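CdiI immunity protein (Cupriavidus taiwanensis, PDB 5T87) probably protects its bacterial host by binding and neutralising the toxin domain of CdiA in contact-dependent growth inhibition. Local coordinates at residues P8-N13 / C32-Y37; L65-V70 / E87-L92; Y38-E43 / A74-D79. All blocks are in the same frame, centred on the assembly; numbering follows the deposited sequence.

Contact 1: residues P8-N13 / C32-Y37; sequences PARIPN and CLSIAY
P8 to P12 run extended past one side of the helical segment C32-Y37. The approach is closest at R10, whose CA lies 5.3 Å from the CA of S34; P8 faces L33 a little farther off, at 6.1 Å between CA atoms. S34 takes a hydrogen bond from the passing chain: the backbone N of I11 donates to S34 OG at 2.8 Å, with an N-H...O angle of 157°. OG stands anti to its own backbone N (chi1 -167°), which turns the hydroxyl outward to the passing chain and gives this buried polar atom a partner. This is how the loop between strand 4-5 and helix 16-22 is laid against helix 25-38. R10 swings past S34 and pairs its guanidinium with E39 in a salt bridge. At the other end, P8 sits over one face of the Y37 ring in a CH-pi contact, CG being 3.8 Å from the ring centroid and 15° off its normal, with proline and tyrosine side chains crossing almost at right angles. P8 CB also rests on L33 CB at 3.9 Å. H46 of the CdiA toxin chain packs on P8, L33 and Y37, while Y37 OH makes a weak hydrogen bond to G47 O of that chain.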
ATOM      1  N   PRO A   8       6.066  -5.551  -7.356  1.00 56.05           N
ATOM      2  CA  PRO A   8       5.660  -4.791  -8.536  1.00 54.58           C
ATOM      3  C   PRO A   8       6.723  -4.637  -9.631  1.00 54.66           C
ATOM      4  O   PRO A   8       7.860  -4.266  -9.342  1.00 53.20           O
ATOM      5  CB  PRO A   8       5.333  -3.414  -7.965  1.00 54.90           C
ATOM      6  CG  PRO A   8       4.987  -3.649  -6.543  1.00 55.44           C
ATOM      7  CD  PRO A   8       5.731  -4.856  -6.099  1.00 56.19           C
ATOM      8  N   ALA A   9       6.331  -4.916 -10.875  1.00 55.18           N
ATOM      9  CA  ALA A   9       7.163  -4.641 -12.048  1.00 56.51           C
ATOM     10  C   ALA A   9       7.199  -3.147 -12.319  1.00 57.05           C
ATOM     11  O   ALA A   9       6.246  -2.438 -12.009  1.00 55.26           O
ATOM     12  CB  ALA A   9       6.608  -5.356 -13.271  1.00 56.60           C
ATOM     13  N   ARG A  10       8.306  -2.674 -12.888  0.50 58.70           N
ATOM     14  CA  ARG A  10       8.438  -1.283 -13.324  0.50 59.07           C
ATOM     15  C   ARG A  10       7.865  -1.121 -14.733  0.50 59.38           C
ATOM     16  O   ARG A  10       8.432  -1.637 -15.698  0.50 60.06           O
ATOM     17  CB  ARG A  10       9.910  -0.841 -13.295  0.50 60.30           C
ATOM     18  CG  ARG A  10      10.257   0.306 -14.245  0.50 60.88           C
ATOM     19  CD  ARG A  10       9.756   1.667 -13.766  0.50 59.89           C
ATOM     20  NE  ARG A  10       9.961   2.712 -14.770  0.50 60.21           N
ATOM     21  CZ  ARG A  10       9.816   4.010 -14.536  0.50 60.02           C
ATOM     22  NH1 ARG A  10       9.476   4.427 -13.328  0.50 59.11           N
ATOM     23  NH2 ARG A  10      10.015   4.890 -15.510  0.50 60.60           N
ATOM     24  N   ILE A  11       6.741  -0.410 -14.836  1.00 58.66           N
ATOM     25  CA  ILE A  11       6.157  -0.021 -16.125  1.00 59.87           C
ATOM     26  C   ILE A  11       6.674   1.366 -16.506  1.00 61.50           C
ATOM     27  O   ILE A  11       6.572   2.310 -15.697  1.00 61.01           O
ATOM     28  CB  ILE A  11       4.624   0.009 -16.080  1.00 60.06           C
ATOM     29  CG1 ILE A  11       4.079  -1.412 -15.872  1.00 61.47           C
ATOM     30  CG2 ILE A  11       4.055   0.595 -17.375  1.00 60.36           C
ATOM     31  CD1 ILE A  11       2.671  -1.455 -15.309  1.00 61.40           C
ATOM     32  N   PRO A  12       7.218   1.509 -17.740  1.00 63.52           N
ATOM     33  CA  PRO A  12       7.737   2.814 -18.130  1.00 64.26           C
ATOM     34  C   PRO A  12       6.668   3.889 -18.031  1.00 64.36           C
ATOM     35  O   PRO A  12       5.495   3.624 -18.322  1.00 63.72           O
ATOM     36  CB  PRO A  12       8.151   2.615 -19.591  1.00 65.51           C
ATOM     37  CG  PRO A  12       8.417   1.171 -19.706  1.00 66.12           C
ATOM     38  CD  PRO A  12       7.398   0.523 -18.821  1.00 64.66           C
ATOM     39  N   ASN A  13       7.091   5.078 -17.610  1.00 64.51           N
ATOM     40  CA  ASN A  13       6.208   6.227 -17.438  1.00 63.93           C
ATOM     41  C   ASN A  13       5.318   6.457 -18.673  1.00 62.71           C
ATOM     42  O   ASN A  13       4.098   6.595 -18.563  1.00 60.07           O
ATOM     43  CB  ASN A  13       7.068   7.462 -17.146  1.00 65.86           C
ATOM     44  CG  ASN A  13       6.261   8.644 -16.629  1.00 67.18           C
ATOM     45  OD1 ASN A  13       5.472   9.254 -17.366  1.00 69.06           O
ATOM     46  ND2 ASN A  13       6.485   9.005 -15.361  1.00 67.00           N
ATOM     47  N   CYS A  32      -0.837   1.199 -11.152  1.00 42.76           N
ATOM     48  CA  CYS A  32      -0.930   1.817  -9.836  1.00 43.25           C
ATOM     49  C   CYS A  32       0.262   1.494  -8.975  1.00 43.65           C
ATOM     50  O   CYS A  32       0.827   2.366  -8.344  1.00 44.96           O
ATOM     51  CB  CYS A  32      -2.207   1.399  -9.123  1.00 43.87           C
ATOM     52  SG  CYS A  32      -3.686   2.086  -9.919  1.00 45.73           S
ATOM     53  N   LEU A  33       0.675   0.238  -8.955  1.00 44.85           N
ATOM     54  CA  LEU A  33       1.817  -0.133  -8.127  1.00 44.68           C
ATOM     55  C   LEU A  33       3.153   0.342  -8.683  1.00 45.20           C
ATOM     56  O   LEU A  33       4.041   0.696  -7.906  1.00 46.04           O
ATOM     57  CB  LEU A  33       1.846  -1.625  -7.880  1.00 44.89           C
ATOM     58  CG  LEU A  33       0.837  -2.091  -6.837  1.00 44.71           C
ATOM     59  CD1 LEU A  33       0.722  -3.611  -6.924  1.00 44.55           C
ATOM     60  CD2 LEU A  33       1.218  -1.633  -5.426  1.00 44.92           C
ATOM     61  N   SER A  34       3.302   0.371 -10.004  1.00 44.88           N
ATOM     62  CA  SER A  34       4.517   0.909 -10.601  1.00 45.76           C
ATOM     63  C   SER A  34       4.696   2.395 -10.203  1.00 45.71           C
ATOM     64  O   SER A  34       5.802   2.848  -9.859  1.00 45.83           O
ATOM     65  CB  SER A  34       4.489   0.748 -12.115  1.00 46.55           C
ATOM     66  OG  SER A  34       5.781   0.991 -12.654  1.00 48.73           O
ATOM     67  N   ILE A  35       3.586   3.122 -10.236  1.00 44.28           N
ATOM     68  CA  ILE A  35       3.528   4.482  -9.731  1.00 44.11           C
ATOM     69  C   ILE A  35       3.894   4.509  -8.252  1.00 43.82           C
ATOM     70  O   ILE A  35       4.747   5.295  -7.840  1.00 44.09           O
ATOM     71  CB  ILE A  35       2.125   5.099  -9.944  1.00 43.37           C
ATOM     72  CG1 ILE A  35       1.907   5.409 -11.425  1.00 43.72           C
ATOM     73  CG2 ILE A  35       1.946   6.359  -9.119  1.00 43.42           C
ATOM     74  CD1 ILE A  35       0.451   5.563 -11.803  1.00 43.92           C
ATOM     75  N   ALA A  36       3.245   3.669  -7.460  1.00 43.39           N
ATOM     76  CA  ALA A  36       3.447   3.712  -6.017  1.00 44.04           C
ATOM     77  C   ALA A  36       4.902   3.483  -5.636  1.00 45.11           C
ATOM     78  O   ALA A  36       5.416   4.209  -4.796  1.00 46.30           O
ATOM     79  CB  ALA A  36       2.561   2.711  -5.314  1.00 44.44           C
ATOM     80  N   TYR A  37       5.563   2.520  -6.287  1.00 45.13           N
ATOM     81  CA  TYR A  37       6.907   2.071  -5.893  1.00 46.51           C
ATOM     82  C   TYR A  37       8.050   2.794  -6.587  1.00 47.54           C
ATOM     83  O   TYR A  37       9.130   2.899  -6.008  1.00 49.06           O
ATOM     84  CB  TYR A  37       7.085   0.536  -6.123  1.00 47.01           C
ATOM     85  CG  TYR A  37       6.622  -0.362  -4.988  1.00 45.97           C
ATOM     86  CD1 TYR A  37       5.461  -0.068  -4.282  1.00 45.06           C
ATOM     87  CD2 TYR A  37       7.325  -1.537  -4.649  1.00 46.69           C
ATOM     88  CE1 TYR A  37       5.020  -0.884  -3.255  1.00 45.44           C
ATOM     89  CE2 TYR A  37       6.874  -2.379  -3.625  1.00 46.55           C
ATOM     90  CZ  TYR A  37       5.716  -2.036  -2.925  1.00 45.84           C
ATOM     91  OH  TYR A  37       5.202  -2.771  -1.880  1.00 45.31           O
TER

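Contact 2: residues L65-V70 / E87-L92; sequences LAVTCV and EFLLSL
Apolar contacts carry everything that passes between L65-V70 and E87-L92, and no hydrogen bond crosses. The short helical segments 65-70 and 87-91 run roughly antiparallel, 146° between their directions, and their axes stay 11.4 Å apart at closest approach, so the two backbones are bridged by side-chain ends. V67 spreads its two methyls over two partners. CG2, anti to the carbonyl carbon, meets L92 CD1 tip to tip at 3.7 Å, the tightest touch here, while CG1, anti to the backbone N, slides past L89 CD2 at 4.0 Å, the two side chains pointing opposite ways.

The aromatic part belongs to F88. Its CG is anti to the backbone N (chi1 170°), which sends the ring toward V70; CE2 meets V70 CG2 at 3.9 Å, with V70 CG1 close beside it, in an oblique approach. Over one face of the same ring lies L92 CD1, displaced toward the rim and 3.8 Å above the plane, so the leucine links ring and valine.

Polar bonding is local: S91 OG donates to F88 O at 2.7 Å, three residues back, from above the carbonyl plane.

Around this buried seam, F46 and F54 add their rings to F88, that of F46 edge-to-face. V70 leans on L49 of helix 42-53, and helix 96-114 closes in with A101 against V67 and with A105 and L106 against L89.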
ATOM      1  N   LEU A  65      -7.139  -0.171  -4.039  1.00 41.80           N
ATOM      2  CA  LEU A  65      -5.706  -0.327  -4.273  1.00 41.90           C
ATOM      3  C   LEU A  65      -5.021   1.032  -4.553  1.00 42.48           C
ATOM      4  O   LEU A  65      -3.927   1.332  -4.034  1.00 41.63           O
ATOM      5  CB  LEU A  65      -5.451  -1.305  -5.426  1.00 41.16           C
ATOM      6  CG  LEU A  65      -3.980  -1.449  -5.841  1.00 41.14           C
ATOM      7  CD1 LEU A  65      -3.147  -1.923  -4.673  1.00 41.34           C
ATOM      8  CD2 LEU A  65      -3.809  -2.365  -7.035  1.00 41.16           C
ATOM      9  N   ALA A  66      -5.678   1.842  -5.379  1.00 42.95           N
ATOM     10  CA  ALA A  66      -5.174   3.180  -5.718  1.00 42.95           C
ATOM     11  C   ALA A  66      -4.971   4.048  -4.476  1.00 42.57           C
ATOM     12  O   ALA A  66      -3.965   4.762  -4.367  1.00 43.08           O
ATOM     13  CB  ALA A  66      -6.110   3.863  -6.703  1.00 42.68           C
ATOM     14  N   VAL A  67      -5.908   3.965  -3.532  1.00 41.65           N
ATOM     15  CA  VAL A  67      -5.753   4.659  -2.252  1.00 41.89           C
ATOM     16  C   VAL A  67      -4.539   4.136  -1.495  1.00 41.78           C
ATOM     17  O   VAL A  67      -3.721   4.895  -1.054  1.00 40.98           O
ATOM     18  CB  VAL A  67      -7.004   4.504  -1.383  1.00 43.13           C
ATOM     19  CG1 VAL A  67      -6.762   4.995   0.044  1.00 44.24           C
ATOM     20  CG2 VAL A  67      -8.164   5.260  -2.008  1.00 43.23           C
ATOM     21  N   THR A  68      -4.435   2.820  -1.361  1.00 43.02           N
ATOM     22  CA  THR A  68      -3.274   2.192  -0.742  1.00 43.60           C
ATOM     23  C   THR A  68      -1.983   2.666  -1.417  1.00 43.73           C
ATOM     24  O   THR A  68      -1.009   2.985  -0.739  1.00 44.51           O
ATOM     25  CB  THR A  68      -3.428   0.646  -0.756  1.00 44.29           C
ATOM     26  OG1 THR A  68      -4.356   0.273   0.267  1.00 44.95           O
ATOM     27  CG2 THR A  68      -2.110  -0.086  -0.508  1.00 44.52           C
ATOM     28  N   CYS A  69      -1.999   2.743  -2.742  1.00 43.55           N
ATOM     29  CA  CYS A  69      -0.874   3.296  -3.497  1.00 43.74           C
ATOM     30  C   CYS A  69      -0.554   4.754  -3.153  1.00 43.46           C
ATOM     31  O   CYS A  69       0.619   5.142  -3.130  1.00 42.34           O
ATOM     32  CB  CYS A  69      -1.116   3.163  -4.998  1.00 43.67           C
ATOM     33  SG  CYS A  69      -0.860   1.479  -5.564  1.00 43.54           S
ATOM     34  N   VAL A  70      -1.581   5.552  -2.877  1.00 43.34           N
ATOM     35  CA  VAL A  70      -1.356   6.939  -2.416  1.00 43.95           C
ATOM     36  C   VAL A  70      -0.612   6.908  -1.076  1.00 44.92           C
ATOM     37  O   VAL A  70       0.281   7.738  -0.831  1.00 44.03           O
ATOM     38  CB  VAL A  70      -2.674   7.764  -2.359  1.00 43.71           C
ATOM     39  CG1 VAL A  70      -2.496   9.096  -1.631  1.00 44.33           C
ATOM     40  CG2 VAL A  70      -3.197   8.016  -3.771  1.00 43.14           C
ATOM     41  N   GLU A  87      -6.382  15.931   2.825  1.00 51.88           N
ATOM     42  CA  GLU A  87      -7.767  16.279   2.456  1.00 52.88           C
ATOM     43  C   GLU A  87      -8.372  15.183   1.587  1.00 50.45           C
ATOM     44  O   GLU A  87      -9.554  14.823   1.755  1.00 51.17           O
ATOM     45  CB  GLU A  87      -7.858  17.653   1.749  1.00 54.70           C
ATOM     46  CG  GLU A  87      -7.973  18.815   2.738  1.00 58.86           C
ATOM     47  CD  GLU A  87      -7.534  20.182   2.196  1.00 60.23           C
ATOM     48  OE1 GLU A  87      -7.863  20.533   1.039  1.00 60.70           O
ATOM     49  OE2 GLU A  87      -6.871  20.922   2.956  1.00 60.55           O
ATOM     50  N   PHE A  88      -7.551  14.659   0.673  1.00 46.77           N
ATOM     51  CA  PHE A  88      -7.924  13.518  -0.166  1.00 44.28           C
ATOM     52  C   PHE A  88      -8.311  12.273   0.648  1.00 43.73           C
ATOM     53  O   PHE A  88      -9.407  11.732   0.494  1.00 42.07           O
ATOM     54  CB  PHE A  88      -6.790  13.174  -1.119  1.00 42.39           C
ATOM     55  CG  PHE A  88      -6.993  11.891  -1.837  1.00 42.18           C
ATOM     56  CD1 PHE A  88      -7.966  11.784  -2.825  1.00 42.49           C
ATOM     57  CD2 PHE A  88      -6.237  10.767  -1.511  1.00 41.92           C
ATOM     58  CE1 PHE A  88      -8.170  10.591  -3.493  1.00 42.26           C
ATOM     59  CE2 PHE A  88      -6.430   9.575  -2.181  1.00 41.38           C
ATOM     60  CZ  PHE A  88      -7.395   9.488  -3.175  1.00 41.72           C
ATOM     61  N   LEU A  89      -7.425  11.848   1.534  1.00 43.81           N
ATOM     62  CA  LEU A  89      -7.679  10.637   2.303  1.00 45.81           C
ATOM     63  C   LEU A  89      -8.848  10.803   3.274  1.00 47.61           C
ATOM     64  O   LEU A  89      -9.635   9.862   3.465  1.00 48.25           O
ATOM     65  CB  LEU A  89      -6.420  10.204   3.047  1.00 46.48           C
ATOM     66  CG  LEU A  89      -5.234   9.813   2.158  1.00 45.64           C
ATOM     67  CD1 LEU A  89      -3.980   9.617   2.997  1.00 46.45           C
ATOM     68  CD2 LEU A  89      -5.539   8.566   1.347  1.00 45.55           C
ATOM     69  N   LEU A  90      -8.962  11.987   3.874  1.00 48.21           N
ATOM     70  CA  LEU A  90     -10.068  12.281   4.774  1.00 49.84           C
ATOM     71  C   LEU A  90     -11.409  12.377   4.059  1.00 50.22           C
ATOM     72  O   LEU A  90     -12.442  12.065   4.653  1.00 51.17           O
ATOM     73  CB  LEU A  90      -9.826  13.585   5.522  1.00 51.96           C
ATOM     74  CG  LEU A  90      -8.760  13.586   6.618  1.00 53.40           C
ATOM     75  CD1 LEU A  90      -8.653  15.015   7.143  1.00 55.24           C
ATOM     76  CD2 LEU A  90      -9.064  12.603   7.747  1.00 53.93           C
ATOM     77  N   SER A  91     -11.403  12.819   2.801  1.00 49.58           N
ATOM     78  CA  SER A  91     -12.646  12.948   2.042  1.00 50.81           C
ATOM     79  C   SER A  91     -13.277  11.602   1.688  1.00 51.30           C
ATOM     80  O   SER A  91     -14.447  11.563   1.308  1.00 52.64           O
ATOM     81  CB  SER A  91     -12.444  13.780   0.772  1.00 50.36           C
ATOM     82  OG  SER A  91     -11.571  13.141  -0.129  1.00 49.37           O
ATOM     83  N   LEU A  92     -12.513  10.516   1.831  1.00 51.83           N
ATOM     84  CA  LEU A  92     -12.991   9.147   1.560  1.00 52.95           C
ATOM     85  C   LEU A  92     -13.505   8.361   2.778  1.00 54.75           C
ATOM     86  O   LEU A  92     -14.150   7.321   2.609  1.00 56.21           O
ATOM     87  CB  LEU A  92     -11.863   8.337   0.923  1.00 51.31           C
ATOM     88  CG  LEU A  92     -11.156   8.956  -0.285  1.00 49.74           C
ATOM     89  CD1 LEU A  92      -9.901   8.169  -0.623  1.00 48.39           C
ATOM     90  CD2 LEU A  92     -12.078   9.060  -1.486  1.00 50.35           C
TER

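Contact 3: residues Y38-E43 / A74-D79; sequences YEDDWE and ARRIHD
R76 NH2 is the best-held polar atom, with two hydrogen bonds: one to E39 O at 2.7 Å, the other to A36 O. NE of the same guanidinium also donates to A36 O, so that oxygen is held by two N-H groups and the guanidinium is pinned along its edge. E39 O lies 14° out of the guanidinium plane, while the donor stands above the plane of the carbonyl, and the N-H...O angle is a modest 144°. On the remaining nitrogen, NH1, D40 OD1 forms a salt bridge at 3.5 Å; as a hydrogen bond it is weak, though straight. Over one face of the guanidinium lies Y38 N, 3.6 Å from NH2. The bend of the arginine chain at chi3 (-48°) turns its tip to these carbonyls, where its positive charge would complement the C-terminal end of helix 25-38.

From the other segment I77 brings CD1 against the turn, 3.5 Å from both E39 O and D40 O. Its other branch, CG2, packs on W42 CB at 4.1 Å. W42, with CG anti to the backbone N, carries its indole inward until CZ3 is 4.1 Å from A74 N, met at the ring edge; F46 stacks on this indole.

The motif is an interhelical turn between helices 25-38 and 42-53: D41 is the N-cap of the second, its OD1 accepting from W44 N, and R76, last residue of helix 60-76, binds the carbonyls ending the first.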
ATOM      1  N   TYR A  38       7.836   3.259  -7.817  1.00 48.73           N
ATOM      2  CA  TYR A  38       8.941   3.766  -8.660  1.00 50.29           C
ATOM      3  C   TYR A  38       8.873   5.219  -9.173  1.00 50.49           C
ATOM      4  O   TYR A  38       9.919   5.739  -9.529  1.00 50.66           O
ATOM      5  CB  TYR A  38       9.170   2.812  -9.842  1.00 50.85           C
ATOM      6  CG  TYR A  38       9.229   1.366  -9.402  1.00 51.87           C
ATOM      7  CD1 TYR A  38      10.210   0.933  -8.506  1.00 53.11           C
ATOM      8  CD2 TYR A  38       8.289   0.434  -9.844  1.00 51.20           C
ATOM      9  CE1 TYR A  38      10.262  -0.381  -8.071  1.00 52.73           C
ATOM     10  CE2 TYR A  38       8.330  -0.884  -9.414  1.00 51.51           C
ATOM     11  CZ  TYR A  38       9.318  -1.293  -8.525  1.00 52.85           C
ATOM     12  OH  TYR A  38       9.376  -2.615  -8.089  1.00 52.78           O
ATOM     13  N   GLU A  39       7.709   5.873  -9.226  1.00 51.04           N
ATOM     14  CA  GLU A  39       7.652   7.278  -9.719  1.00 53.34           C
ATOM     15  C   GLU A  39       7.929   8.267  -8.588  1.00 52.46           C
ATOM     16  O   GLU A  39       7.490   8.067  -7.451  1.00 51.32           O
ATOM     17  CB  GLU A  39       6.328   7.619 -10.419  1.00 55.47           C
ATOM     18  CG  GLU A  39       6.003   6.747 -11.651  1.00 58.95           C
ATOM     19  CD  GLU A  39       6.981   6.913 -12.827  1.00 63.08           C
ATOM     20  OE1 GLU A  39       7.515   8.041 -13.000  1.00 64.04           O
ATOM     21  OE2 GLU A  39       7.203   5.916 -13.582  1.00 65.49           O
ATOM     22  N   ASP A  40       8.681   9.317  -8.905  1.00 52.08           N
ATOM     23  CA  ASP A  40       9.124  10.296  -7.903  1.00 52.14           C
ATOM     24  C   ASP A  40       8.416  11.631  -7.957  1.00 49.07           C
ATOM     25  O   ASP A  40       8.599  12.440  -7.070  1.00 49.81           O
ATOM     26  CB  ASP A  40      10.639  10.530  -8.037  1.00 54.95           C
ATOM     27  CG  ASP A  40      11.459   9.364  -7.501  1.00 57.63           C
ATOM     28  OD1 ASP A  40      10.890   8.545  -6.745  1.00 60.05           O
ATOM     29  OD2 ASP A  40      12.670   9.266  -7.825  1.00 59.79           O
ATOM     30  N   ASP A  41       7.627  11.859  -8.997  1.00 47.20           N
ATOM     31  CA  ASP A  41       6.950  13.128  -9.235  1.00 45.57           C
ATOM     32  C   ASP A  41       5.565  13.048  -8.571  1.00 44.25           C
ATOM     33  O   ASP A  41       4.588  12.611  -9.196  1.00 44.57           O
ATOM     34  CB  ASP A  41       6.855  13.347 -10.752  1.00 45.51           C
ATOM     35  CG  ASP A  41       6.187  14.651 -11.138  1.00 46.04           C
ATOM     36  OD1 ASP A  41       5.396  15.257 -10.373  1.00 45.43           O
ATOM     37  OD2 ASP A  41       6.445  15.079 -12.278  1.00 47.19           O
ATOM     38  N   TRP A  42       5.506  13.459  -7.303  1.00 42.58           N
ATOM     39  CA  TRP A  42       4.275  13.513  -6.523  1.00 41.88           C
ATOM     40  C   TRP A  42       3.061  13.995  -7.318  1.00 41.66           C
ATOM     41  O   TRP A  42       2.052  13.312  -7.376  1.00 41.27           O
ATOM     42  CB  TRP A  42       4.423  14.387  -5.257  1.00 41.24           C
ATOM     43  CG  TRP A  42       3.102  14.585  -4.597  1.00 41.77           C
ATOM     44  CD1 TRP A  42       2.286  15.685  -4.709  1.00 42.46           C
ATOM     45  CD2 TRP A  42       2.373  13.635  -3.800  1.00 41.94           C
ATOM     46  NE1 TRP A  42       1.121  15.487  -4.010  1.00 42.43           N
ATOM     47  CE2 TRP A  42       1.145  14.244  -3.441  1.00 41.86           C
ATOM     48  CE3 TRP A  42       2.651  12.344  -3.324  1.00 41.92           C
ATOM     49  CZ2 TRP A  42       0.195  13.606  -2.649  1.00 41.74           C
ATOM     50  CZ3 TRP A  42       1.703  11.712  -2.521  1.00 41.64           C
ATOM     51  CH2 TRP A  42       0.493  12.347  -2.191  1.00 41.94           C
ATOM     52  N   GLU A  43       3.157  15.168  -7.918  1.00 42.00           N
ATOM     53  CA  GLU A  43       2.006  15.750  -8.596  1.00 42.57           C
ATOM     54  C   GLU A  43       1.540  14.886  -9.758  1.00 42.84           C
ATOM     55  O   GLU A  43       0.364  14.573  -9.864  1.00 43.65           O
ATOM     56  CB  GLU A  43       2.302  17.178  -9.061  1.00 43.11           C
ATOM     57  CG  GLU A  43       2.480  18.166  -7.913  1.00 43.23           C
ATOM     58  CD  GLU A  43       1.209  18.474  -7.130  1.00 43.84           C
ATOM     59  OE1 GLU A  43       0.098  18.285  -7.651  1.00 42.75           O
ATOM     60  OE2 GLU A  43       1.326  18.955  -5.978  1.00 45.64           O
ATOM     61  N   ALA A  74       3.135   8.576  -0.257  1.00 49.39           N
ATOM     62  CA  ALA A  74       3.327   9.381   0.948  1.00 51.57           C
ATOM     63  C   ALA A  74       4.505   8.892   1.792  1.00 53.55           C
ATOM     64  O   ALA A  74       5.300   9.694   2.287  1.00 54.54           O
ATOM     65  CB  ALA A  74       2.061   9.373   1.789  1.00 51.84           C
ATOM     66  N   ARG A  75       4.584   7.579   1.957  1.00 54.06           N
ATOM     67  CA  ARG A  75       5.708   6.939   2.618  1.00 56.15           C
ATOM     68  C   ARG A  75       7.060   7.291   1.972  1.00 56.03           C
ATOM     69  O   ARG A  75       8.043   7.519   2.678  1.00 56.36           O
ATOM     70  CB  ARG A  75       5.493   5.409   2.645  1.00 57.04           C
ATOM     71  CG  ARG A  75       6.721   4.595   3.017  1.00 58.63           C
ATOM     72  CD  ARG A  75       6.371   3.156   3.361  1.00 59.56           C
ATOM     73  NE  ARG A  75       5.810   2.367   2.252  1.00 59.45           N
ATOM     74  CZ  ARG A  75       6.487   1.913   1.192  1.00 59.43           C
ATOM     75  NH1 ARG A  75       7.781   2.189   1.029  1.00 59.77           N
ATOM     76  NH2 ARG A  75       5.859   1.188   0.272  1.00 59.04           N
ATOM     77  N   ARG A  76       7.092   7.343   0.643  1.00 55.34           N
ATOM     78  CA  ARG A  76       8.349   7.400  -0.096  1.00 56.44           C
ATOM     79  C   ARG A  76       8.847   8.782  -0.435  1.00 57.14           C
ATOM     80  O   ARG A  76      10.055   8.984  -0.473  1.00 57.68           O
ATOM     81  CB  ARG A  76       8.245   6.604  -1.399  1.00 56.38           C
ATOM     82  CG  ARG A  76       8.236   5.089  -1.214  1.00 56.76           C
ATOM     83  CD  ARG A  76       8.628   4.373  -2.500  1.00 56.74           C
ATOM     84  NE  ARG A  76       7.896   4.904  -3.648  1.00 55.81           N
ATOM     85  CZ  ARG A  76       8.383   5.674  -4.622  1.00 55.82           C
ATOM     86  NH1 ARG A  76       9.666   6.024  -4.664  1.00 56.25           N
ATOM     87  NH2 ARG A  76       7.561   6.081  -5.586  1.00 56.30           N
ATOM     88  N   ILE A  77       7.938   9.730  -0.671  1.00 58.58           N
ATOM     89  CA  ILE A  77       8.274  11.016  -1.330  1.00 59.57           C
ATOM     90  C   ILE A  77       8.320  12.239  -0.383  1.00 60.60           C
ATOM     91  O   ILE A  77       7.282  12.669   0.124  1.00 59.46           O
ATOM     92  CB  ILE A  77       7.309  11.245  -2.523  1.00 58.09           C
ATOM     93  CG1 ILE A  77       7.566  10.150  -3.574  1.00 57.33           C
ATOM     94  CG2 ILE A  77       7.470  12.646  -3.117  1.00 57.97           C
ATOM     95  CD1 ILE A  77       6.825  10.322  -4.875  1.00 56.71           C
ATOM     96  N   HIS A  78       9.516  12.816  -0.194  1.00 65.37           N
ATOM     97  CA  HIS A  78       9.716  13.895   0.795  1.00 68.20           C
ATOM     98  C   HIS A  78       8.902  15.137   0.465  1.00 63.87           C
ATOM     99  O   HIS A  78       8.360  15.770   1.361  1.00 63.10           O
ATOM    100  CB  HIS A  78      11.204  14.269   0.964  1.00 74.19           C
ATOM    101  CG  HIS A  78      11.520  14.970   2.264  1.00 81.64           C
ATOM    102  ND1 HIS A  78      11.141  16.275   2.533  1.00 83.00           N
ATOM    103  CD2 HIS A  78      12.197  14.548   3.364  1.00 86.12           C
ATOM    104  CE1 HIS A  78      11.561  16.619   3.738  1.00 85.28           C
ATOM    105  NE2 HIS A  78      12.204  15.590   4.265  1.00 88.09           N
ATOM    106  N   ASP A  79       8.783  15.455  -0.821  1.00 61.51           N
ATOM    107  CA  ASP A  79       8.152  16.712  -1.259  1.00 59.69           C
ATOM    108  C   ASP A  79       6.691  16.576  -1.694  1.00 57.05           C
ATOM    109  O   ASP A  79       6.224  17.322  -2.568  1.00 55.79           O
ATOM    110  CB  ASP A  79       8.992  17.391  -2.357  1.00 60.10           C
ATOM    111  CG  ASP A  79       9.086  16.578  -3.645  1.00 59.94           C
ATOM    112  OD1 ASP A  79       8.438  15.505  -3.789  1.00 58.19           O
ATOM    113  OD2 ASP A  79       9.840  17.040  -4.524  1.00 60.66           O
TER

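Contacts 1 and 3 are close neighbours, their centres about 12 Å apart, and are joined by polar bonds: R10 NH1 to E39 OE2 at 2.7 Å as a salt bridge, and P8 O to Y38 OH at 2.6 Å, a probable hydrogen bond. Contact 2 lies about 17 Å from contact 1, centre to centre, on the opposite side of the chain's centre, yet C69 of its first helix packs against C32, L33 and A36. Helix 60-76 serves both contact 2 and contact 3, whose centres are about 14 Å apart. The CdiA toxin chain packs on contact 1 itself through toxin H46; beside the other contacts, toxin R39 and D38 meet L65 and T68, and toxin H48 meets R75.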